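Putative metal-dependent isothiocyanate hydrolase SaxA (Pectobacterium carotovorum, PDB 6BRM) probably hydrolyses isothiocyanates, using a pair of zinc ions held in a metallo-beta-lactamase-type fold. Local coordinates at residues Lys169-Ser174 with Leu206-Met211. Residues are numbered along the deposited sequence; the frame is centred on the assembly and turned at random. Where two conformers were deposited one is given.
Sequences KPYVKS and LRTLKM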
loop_
_atom_site.group_PDB
_atom_site.type_symbol
_atom_site.label_atom_id
_atom_site.label_comp_id
_atom_site.label_asym_id
_atom_site.label_seq_id
_atom_site.Cartn_x
_atom_site.Cartn_y
_atom_site.Cartn_z
ATOM N N LYS B 169 4.390 -0.818 3.747
ATOM C CA LYS B 169 4.500 -2.294 3.799
ATOM C C LYS B 169 4.468 -2.985 2.421
ATOM O O LYS B 169 5.052 -4.060 2.280
ATOM C CB LYS B 169 3.492 -2.926 4.789
ATOM C CG LYS B 169 2.360 -3.769 4.203
ATOM C CD LYS B 169 1.475 -4.303 5.316
ATOM C CE LYS B 169 0.418 -5.255 4.789
ATOM N NZ LYS B 169 -0.495 -4.630 3.799
ATOM N N PRO B 170 3.800 -2.387 1.409
ATOM C CA PRO B 170 3.952 -2.930 0.048
ATOM C C PRO B 170 5.399 -2.971 -0.467
ATOM O O PRO B 170 5.728 -3.812 -1.314
ATOM C CB PRO B 170 3.104 -1.979 -0.796
ATOM C CG PRO B 170 2.029 -1.551 0.131
ATOM C CD PRO B 170 2.731 -1.372 1.450
ATOM N N TYR B 171 6.240 -2.066 0.033
ATOM C CA TYR B 171 7.671 -2.118 -0.234
ATOM C C TYR B 171 8.339 -3.279 0.518
ATOM O O TYR B 171 9.164 -3.988 -0.048
ATOM C CB TYR B 171 8.341 -0.780 0.118
ATOM C CG TYR B 171 9.838 -0.838 0.017
ATOM C CD1 TYR B 171 10.464 -0.797 -1.224
ATOM C CD2 TYR B 171 10.628 -0.975 1.153
ATOM C CE1 TYR B 171 11.841 -0.871 -1.332
ATOM C CE2 TYR B 171 12.006 -1.052 1.058
ATOM C CZ TYR B 171 12.606 -0.999 -0.189
ATOM O OH TYR B 171 13.962 -1.073 -0.324
ATOM N N VAL B 172 7.985 -3.461 1.789
ATOM C CA VAL B 172 8.539 -4.546 2.616
ATOM C C VAL B 172 8.149 -5.922 2.076
ATOM O O VAL B 172 9.000 -6.809 1.976
ATOM C CB VAL B 172 8.107 -4.426 4.102
ATOM C CG1 VAL B 172 8.624 -5.606 4.930
ATOM C CG2 VAL B 172 8.604 -3.112 4.688
ATOM N N LYS B 173 6.873 -6.096 1.736
ATOM C CA LYS B 173 6.386 -7.353 1.139
ATOM C C LYS B 173 7.038 -7.700 -0.205
ATOM O O LYS B 173 7.153 -8.878 -0.547
ATOM C CB LYS B 173 4.863 -7.324 0.970
ATOM C CG LYS B 173 4.099 -7.423 2.281
ATOM C CD LYS B 173 2.601 -7.257 2.080
ATOM C CE LYS B 173 1.963 -8.461 1.402
ATOM N NZ LYS B 173 0.494 -8.280 1.228
ATOM N N SER B 174 7.444 -6.680 -0.964
ATOM C CA SER B 174 8.165 -6.886 -2.225
ATOM C C SER B 174 9.583 -7.412 -2.002
ATOM O O SER B 174 10.052 -8.255 -2.761
ATOM C CB SER B 174 8.203 -5.594 -3.036
ATOM O OG SER B 174 6.889 -5.161 -3.322
ATOM N N LEU B 206 19.384 1.745 5.658
ATOM C CA LEU B 206 19.689 0.824 6.761
ATOM C C LEU B 206 18.541 -0.152 7.051
ATOM O O LEU B 206 18.780 -1.353 7.215
ATOM C CB LEU B 206 20.035 1.611 8.032
ATOM C CG LEU B 206 20.609 0.843 9.230
ATOM C CD1 LEU B 206 21.954 0.210 8.903
ATOM C CD2 LEU B 206 20.743 1.776 10.424
ATOM N N ARG B 207 17.315 0.365 7.108
ATOM C CA ARG B 207 16.126 -0.443 7.400
ATOM C C ARG B 207 15.879 -1.577 6.394
ATOM O O ARG B 207 15.357 -2.630 6.768
ATOM C CB ARG B 207 14.893 0.461 7.495
ATOM C CG ARG B 207 14.802 1.229 8.805
ATOM C CD ARG B 207 13.884 2.436 8.701
ATOM N NE ARG B 207 13.540 2.972 10.017
ATOM C CZ ARG B 207 14.377 3.653 10.793
ATOM N NH1 ARG B 207 15.620 3.885 10.394
ATOM N NH2 ARG B 207 13.971 4.100 11.974
ATOM N N THR B 208 16.248 -1.357 5.131
ATOM C CA THR B 208 16.205 -2.411 4.099
ATOM C C THR B 208 17.241 -3.500 4.343
ATOM O O THR B 208 16.931 -4.691 4.267
ATOM C CB THR B 208 16.506 -1.859 2.689
ATOM O OG1 THR B 208 17.713 -1.088 2.710
ATOM C CG2 THR B 208 15.390 -1.006 2.203
ATOM N N LEU B 209 18.470 -3.073 4.626
ATOM C CA LEU B 209 19.605 -3.987 4.770
ATOM C C LEU B 209 19.495 -4.844 6.043
ATOM O O LEU B 209 20.031 -5.948 6.090
ATOM C CB LEU B 209 20.934 -3.209 4.732
ATOM C CG LEU B 209 22.084 -3.822 3.925
ATOM C CD1 LEU B 209 21.743 -3.921 2.443
ATOM C CD2 LEU B 209 23.349 -3.001 4.125
ATOM N N LYS B 210 18.815 -4.333 7.070
ATOM C CA LYS B 210 18.436 -5.150 8.234
ATOM C C LYS B 210 17.455 -6.251 7.829
ATOM O O LYS B 210 17.591 -7.395 8.253
ATOM C CB LYS B 210 17.824 -4.285 9.344
ATOM C CG LYS B 210 18.850 -3.467 10.115
ATOM C CD LYS B 210 18.193 -2.468 11.053
ATOM C CE LYS B 210 19.237 -1.689 11.838
ATOM N NZ LYS B 210 18.683 -0.440 12.433
ATOM N N MET B 211 16.475 -5.882 7.005
ATOM C CA MET B 211 15.478 -6.818 6.473
ATOM C C MET B 211 16.126 -7.868 5.566
ATOM O O MET B 211 15.850 -9.062 5.698
ATOM C CB MET B 211 14.401 -6.059 5.675
ATOM C CG MET B 211 13.005 -6.666 5.730
ATOM S SD MET B 211 11.900 -5.788 6.861
ATOM C CE MET B 211 12.841 -5.838 8.384
#
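Helix segments 169-174 and 206-211 meet through Tyr171 with Thr208 and Val172 with Met211; Val172 CA and Thr208 CA, 8.1 Å apart, are the nearest pair of CA atoms between them. The interface is small, burying 141 Å² summed over both sides, and rests on these two side-chain pairs. Tyr171 reaches across to Thr208: with CG anti to the backbone N (chi1 173°), the ring extends from its helix and presents its hydroxyl end. Methyl CG2 of Thr208 lies at the ring edge, near the ring plane, 3.6 Å from Tyr171 CE2, so this is edge packing against a methyl and not a CH-pi contact over a face. The two side chains meet at about a right angle. Thr208 OG1 turns back into its own helix, bonded to Thr205 O, its stronger partner, and sharing the bond with Asp204 O, which leaves the methyl for the tyrosine. The second pair is apolar: the chain of Met211, bent at chi2 and chi3, has its SD 3.8 Å from Val172 CG1, again with side chains crossing nearly perpendicularly. Trp167 joins the two helices further, packing edge-to-face with Tyr171 and touching Val172 and Thr208. Beneath them, Tyr171 rests on Val183 and Leu185 of strand 182-186, while Thr208 touches Ile217 of strand 216-220. On the subunit interface, Val172 packs on Tyr134 and Met211 on Ala137 of the second subunit. The arrangement is helix-helix packing over one sheet of the alpha-beta/beta-alpha sandwich of the metallo-beta-lactamase fold, with the Tyr171 side chain about 11 Å from that of the zinc ligand Asp164.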